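Local coordinates for protein Can2 (PDB 7BDV) that binds the cyclic tetra-adenylate messenger of type III CRISPR defence and acts as a dual-specificity nuclease, at residues R114-R125 with Y128-L137. Residues are numbered along the deposited sequence; the frame is centred on the assembly and turned at random.
With nucleotides of chain E.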
loop_
_atom_site.group_PDB
_atom_site.type_symbol
_atom_site.label_atom_id
_atom_site.label_comp_id
_atom_site.label_asym_id
_atom_site.label_seq_id
_atom_site.Cartn_x
_atom_site.Cartn_y
_atom_site.Cartn_z
ATOM N N ARG A 114 34.031 4.540 14.426
ATOM C CA ARG A 114 33.865 3.774 13.165
ATOM C C ARG A 114 33.058 4.599 12.165
ATOM O O ARG A 114 32.235 5.435 12.549
ATOM C CB ARG A 114 33.168 2.441 13.428
ATOM C CG ARG A 114 33.850 1.520 14.428
ATOM C CD ARG A 114 35.326 1.239 14.173
ATOM N NE ARG A 114 35.596 0.895 12.798
ATOM C CZ ARG A 114 36.630 1.297 12.076
ATOM N NH1 ARG A 114 37.577 2.049 12.617
ATOM N NH2 ARG A 114 36.717 0.878 10.827
ATOM N N PRO A 115 33.286 4.379 10.853
ATOM C CA PRO A 115 32.432 4.931 9.816
ATOM C C PRO A 115 30.989 4.394 9.888
ATOM O O PRO A 115 30.747 3.204 10.125
ATOM C CB PRO A 115 33.064 4.516 8.483
ATOM C CG PRO A 115 34.402 3.882 8.836
ATOM C CD PRO A 115 34.392 3.583 10.315
ATOM N N ILE A 116 30.040 5.294 9.663
ATOM C CA ILE A 116 28.588 4.981 9.711
ATOM C C ILE A 116 27.940 5.676 8.521
ATOM O O ILE A 116 28.043 6.902 8.431
ATOM C CB ILE A 116 27.941 5.406 11.042
ATOM C CG1 ILE A 116 28.622 4.771 12.249
ATOM C CG2 ILE A 116 26.455 5.063 11.003
ATOM C CD1 ILE A 116 28.246 5.414 13.593
ATOM N N ILE A 117 27.284 4.902 7.659
ATOM C CA ILE A 117 26.607 5.409 6.446
ATOM C C ILE A 117 25.088 5.273 6.615
ATOM O O ILE A 117 24.632 4.403 7.343
ATOM C CB ILE A 117 27.129 4.680 5.209
ATOM C CG1 ILE A 117 26.628 3.234 5.135
ATOM C CG2 ILE A 117 28.647 4.766 5.157
ATOM C CD1 ILE A 117 26.830 2.608 3.783
ATOM N N TYR A 118 24.358 6.153 5.939
ATOM C CA TYR A 118 22.886 6.154 5.875
ATOM C C TYR A 118 22.508 6.492 4.436
ATOM O O TYR A 118 23.071 7.440 3.890
ATOM C CB TYR A 118 22.313 7.140 6.892
ATOM C CG TYR A 118 20.811 7.245 6.829
ATOM C CD1 TYR A 118 20.194 8.075 5.903
ATOM C CD2 TYR A 118 20.005 6.515 7.692
ATOM C CE1 TYR A 118 18.807 8.159 5.837
ATOM C CE2 TYR A 118 18.617 6.579 7.621
ATOM C CZ TYR A 118 18.026 7.431 6.705
ATOM O OH TYR A 118 16.668 7.485 6.620
ATOM N N VAL A 119 21.609 5.700 3.837
ATOM C CA VAL A 119 21.198 5.814 2.430
ATOM C C VAL A 119 19.923 6.648 2.356
ATOM O O VAL A 119 18.916 6.181 2.845
ATOM C CB VAL A 119 21.017 4.459 1.748
ATOM C CG1 VAL A 119 20.559 4.678 0.338
ATOM C CG2 VAL A 119 22.316 3.658 1.742
ATOM N N ASP A 120 20.018 7.838 1.759
ATOM C CA ASP A 120 18.886 8.778 1.520
ATOM C C ASP A 120 18.446 8.601 0.065
ATOM O O ASP A 120 19.130 9.125 -0.811
ATOM C CB ASP A 120 19.316 10.206 1.826
ATOM C CG ASP A 120 18.298 11.273 1.406
ATOM O OD1 ASP A 120 17.143 10.910 1.125
ATOM O OD2 ASP A 120 18.669 12.467 1.384
ATOM N N SER A 121 17.344 7.880 -0.173
ATOM C CA SER A 121 16.831 7.594 -1.526
ATOM C C SER A 121 16.171 8.839 -2.134
ATOM O O SER A 121 16.135 8.904 -3.378
ATOM C CB SER A 121 15.953 6.397 -1.559
ATOM O OG SER A 121 16.775 5.234 -1.621
ATOM N N ASP A 122 15.743 9.801 -1.302
ATOM C CA ASP A 122 15.129 11.081 -1.766
ATOM C C ASP A 122 16.156 11.860 -2.592
ATOM O O ASP A 122 15.857 12.174 -3.761
ATOM C CB ASP A 122 14.593 11.926 -0.605
ATOM N N SER A 123 17.324 12.156 -2.014
ATOM C CA SER A 123 18.416 12.939 -2.647
ATOM C C SER A 123 19.418 12.010 -3.365
ATOM O O SER A 123 20.358 12.518 -3.996
ATOM C CB SER A 123 19.097 13.816 -1.633
ATOM O OG SER A 123 19.952 13.056 -0.785
ATOM N N GLN A 124 19.245 10.699 -3.267
ATOM C CA GLN A 124 20.141 9.704 -3.908
ATOM C C GLN A 124 21.564 9.857 -3.402
ATOM O O GLN A 124 22.482 9.861 -4.226
ATOM C CB GLN A 124 20.050 9.816 -5.432
ATOM C CG GLN A 124 18.794 9.150 -5.971
ATOM C CD GLN A 124 18.817 7.676 -5.613
ATOM O OE1 GLN A 124 19.711 6.935 -6.062
ATOM N NE2 GLN A 124 17.871 7.252 -4.767
ATOM N N ARG A 125 21.718 9.990 -2.086
ATOM C CA ARG A 125 23.043 10.194 -1.456
ATOM C C ARG A 125 23.265 9.147 -0.370
ATOM O O ARG A 125 22.304 8.731 0.275
ATOM C CB ARG A 125 23.165 11.613 -0.900
ATOM C CG ARG A 125 23.071 12.708 -1.959
ATOM C CD ARG A 125 23.577 14.050 -1.446
ATOM N NE ARG A 125 22.735 14.513 -0.344
ATOM C CZ ARG A 125 23.144 15.183 0.730
ATOM N NH1 ARG A 125 24.416 15.505 0.889
ATOM N NH2 ARG A 125 22.259 15.516 1.653
ATOM N N TYR A 128 27.588 10.129 5.259
ATOM C CA TYR A 128 28.612 9.634 6.210
ATOM C C TYR A 128 28.377 10.361 7.533
ATOM O O TYR A 128 28.751 11.545 7.634
ATOM C CB TYR A 128 30.001 9.860 5.636
ATOM C CG TYR A 128 30.231 9.168 4.324
ATOM C CD1 TYR A 128 30.513 7.817 4.287
ATOM C CD2 TYR A 128 30.159 9.847 3.125
ATOM C CE1 TYR A 128 30.742 7.160 3.096
ATOM C CE2 TYR A 128 30.386 9.204 1.916
ATOM C CZ TYR A 128 30.679 7.853 1.905
ATOM O OH TYR A 128 30.887 7.191 0.735
ATOM N N LEU A 129 27.715 9.689 8.481
ATOM C CA LEU A 129 27.220 10.297 9.743
ATOM C C LEU A 129 28.385 10.581 10.685
ATOM O O LEU A 129 28.232 11.459 11.527
ATOM C CB LEU A 129 26.180 9.374 10.385
ATOM C CG LEU A 129 24.862 9.295 9.617
ATOM C CD1 LEU A 129 23.802 8.541 10.403
ATOM C CD2 LEU A 129 24.344 10.685 9.267
ATOM N N HIS A 130 29.512 9.885 10.528
ATOM C CA HIS A 130 30.723 10.122 11.356
ATOM C C HIS A 130 31.347 11.492 11.045
ATOM O O HIS A 130 31.846 12.103 12.004
ATOM C CB HIS A 130 31.702 8.947 11.262
ATOM C CG HIS A 130 32.286 8.709 9.916
ATOM N ND1 HIS A 130 31.537 8.281 8.858
ATOM C CD2 HIS A 130 33.559 8.772 9.477
ATOM C CE1 HIS A 130 32.307 8.112 7.803
ATOM N NE2 HIS A 130 33.556 8.407 8.159
ATOM N N ASN A 131 31.319 11.982 9.801
ATOM C CA ASN A 131 32.065 13.223 9.424
ATOM C C ASN A 131 31.206 14.280 8.713
ATOM O O ASN A 131 31.775 15.310 8.342
ATOM C CB ASN A 131 33.300 12.901 8.580
ATOM C CG ASN A 131 32.986 12.209 7.271
ATOM O OD1 ASN A 131 31.895 12.361 6.716
ATOM N ND2 ASN A 131 33.954 11.469 6.754
ATOM N N GLY A 132 29.904 14.051 8.499
ATOM C CA GLY A 132 28.985 15.031 7.879
ATOM C C GLY A 132 29.130 15.132 6.366
ATOM O O GLY A 132 28.446 15.967 5.768
ATOM N N GLU A 133 29.995 14.324 5.746
ATOM C CA GLU A 133 30.215 14.329 4.277
ATOM C C GLU A 133 29.098 13.499 3.632
ATOM O O GLU A 133 28.270 12.934 4.358
ATOM C CB GLU A 133 31.589 13.757 3.904
ATOM C CG GLU A 133 32.760 14.500 4.538
ATOM C CD GLU A 133 34.151 13.905 4.358
ATOM O OE1 GLU A 133 35.124 14.564 4.799
ATOM O OE2 GLU A 133 34.270 12.788 3.795
ATOM N N SER A 134 29.064 13.459 2.300
ATOM C CA SER A 134 28.069 12.689 1.524
ATOM C C SER A 134 28.591 12.435 0.111
ATOM O O SER A 134 29.529 13.084 -0.287
ATOM C CB SER A 134 26.730 13.383 1.526
ATOM O OG SER A 134 26.776 14.555 0.749
ATOM N N GLU A 135 27.983 11.490 -0.592
ATOM C CA GLU A 135 28.409 11.011 -1.930
ATOM C C GLU A 135 27.143 10.702 -2.725
ATOM O O GLU A 135 26.189 10.196 -2.121
ATOM C CB GLU A 135 29.307 9.788 -1.755
ATOM C CG GLU A 135 29.977 9.298 -3.020
ATOM C CD GLU A 135 30.573 7.903 -2.880
ATOM O OE1 GLU A 135 30.540 7.358 -1.752
ATOM O OE2 GLU A 135 31.064 7.365 -3.895
ATOM N N ARG A 136 27.118 11.045 -4.014
ATOM C CA ARG A 136 26.020 10.661 -4.927
ATOM C C ARG A 136 26.092 9.141 -5.055
ATOM O O ARG A 136 27.221 8.632 -5.103
ATOM C CB ARG A 136 26.137 11.406 -6.264
ATOM C CG ARG A 136 24.888 11.478 -7.135
ATOM C CD ARG A 136 23.654 12.102 -6.497
ATOM N NE ARG A 136 22.546 12.368 -7.409
ATOM C CZ ARG A 136 21.958 11.487 -8.231
ATOM N NH1 ARG A 136 22.379 10.233 -8.327
ATOM N NH2 ARG A 136 20.933 11.877 -8.974
ATOM N N LEU A 137 24.936 8.461 -5.010
ATOM C CA LEU A 137 24.804 7.026 -5.358
ATOM C C LEU A 137 25.002 6.893 -6.866
ATOM O O LEU A 137 24.623 7.840 -7.599
ATOM C CB LEU A 137 23.398 6.545 -4.992
ATOM C CG LEU A 137 23.112 6.274 -3.519
ATOM C CD1 LEU A 137 21.615 6.115 -3.267
ATOM C CD2 LEU A 137 23.843 5.029 -3.080
ATOM P P A E 1 12.259 -0.366 7.249
ATOM O OP1 A E 1 12.773 -1.587 6.508
ATOM O OP2 A E 1 10.941 0.083 6.640
ATOM O "O5'" A E 1 13.339 0.796 7.155
ATOM C "C5'" A E 1 13.774 1.169 5.852
ATOM C "C4'" A E 1 14.497 2.470 5.984
ATOM O "O4'" A E 1 15.277 2.675 4.789
ATOM C "C3'" A E 1 13.609 3.715 6.090
ATOM O "O3'" A E 1 14.371 4.750 6.634
ATOM C "C2'" A E 1 13.427 4.094 4.633
ATOM O "O2'" A E 1 13.073 5.453 4.513
ATOM C "C1'" A E 1 14.866 3.867 4.162
ATOM N N9 A E 1 15.117 3.691 2.770
ATOM C C8 A E 1 16.196 4.204 2.109
ATOM N N7 A E 1 16.229 3.873 0.849
ATOM C C5 A E 1 15.125 3.068 0.680
ATOM C C6 A E 1 14.620 2.390 -0.437
ATOM N N6 A E 1 15.188 2.408 -1.635
ATOM N N1 A E 1 13.510 1.653 -0.254
ATOM C C2 A E 1 12.942 1.626 0.950
ATOM N N3 A E 1 13.296 2.242 2.050
ATOM C C4 A E 1 14.429 2.936 1.864
ATOM P P A E 2 14.226 5.247 8.163
ATOM O OP1 A E 2 15.356 6.187 8.359
ATOM O OP2 A E 2 13.821 4.220 9.169
ATOM O "O5'" A E 2 12.985 6.258 8.052
ATOM C "C5'" A E 2 11.670 5.707 7.912
ATOM C "C4'" A E 2 10.756 6.630 8.688
ATOM O "O4'" A E 2 10.983 7.976 8.193
ATOM C "C3'" A E 2 9.251 6.407 8.590
ATOM O "O3'" A E 2 8.628 6.661 9.892
ATOM C "C2'" A E 2 8.849 7.452 7.548
ATOM O "O2'" A E 2 7.511 7.929 7.607
ATOM C "C1'" A E 2 9.749 8.593 7.954
ATOM N N9 A E 2 9.956 9.626 6.978
ATOM C C8 A E 2 10.379 9.472 5.665
ATOM N N7 A E 2 10.474 10.626 5.047
ATOM C C5 A E 2 10.079 11.567 5.995
ATOM C C6 A E 2 9.951 12.957 5.935
ATOM N N6 A E 2 10.204 13.626 4.834
ATOM N N1 A E 2 9.553 13.627 7.050
ATOM C C2 A E 2 9.272 12.903 8.145
ATOM N N3 A E 2 9.360 11.578 8.319
ATOM C C4 A E 2 9.765 10.967 7.186
HETATM O O HOH W 1 20.769 7.747 -8.440
#
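H130 lies with one ring face over P115. The CA of P115 sits over the ring centre, 3.7 Å from the centroid and 12° off its normal, a CH-pi contact. The imidazole of H130 gets there because its CG stands between the backbone N and the carbonyl carbon (chi1 64°). Next to it, the backbone N of L129 donates to I116 O at 2.8 Å. On the face of the sheet that carries I117 and Y128, these two side chains run side by side. I117 CG2 meets the Y128 ring obliquely, 3.7 Å from CD1. The Y128 hydroxyl donates to OE1 of E135, at the ring edge. On the same strand as I117, Y118 touches L129 CD1 through its CB and turns its ring away from 128-137. Its OH donates to OP1 of A2 of chain E at 2.5 Å, with the phosphate oxygen in the ring plane. S121 OG donates to N7 of A1 of chain E.

At the other end, L137 crosses Q124 at about a right angle. L137 N gives Q124 O an almost straight bond (2.9 Å, 178°), and its CD1 packs on V119 and on Q124 OE1. The Q124 chain bends at chi2, which brings NE2 back to donate to S121 O. One face of the R136 guanidinium covers Q124 CB. A water joins Q124 OE1 to R136 NH1, weakly on the arginine side. N285 also bonds Q124 OE1.

Strand 125-128 lies between strands 116-120 and 134-136, with G1 beta bulges at both turns. F106 of helix 99-111 packs on I116 and L129, and I27 of helix 23-31 packs on L137. This antiparallel meander forms one edge, within the chain, of the CARF domain's Rossmann-like sheet, and its first strand and turn contribute to the cyclic tetra-adenylate site.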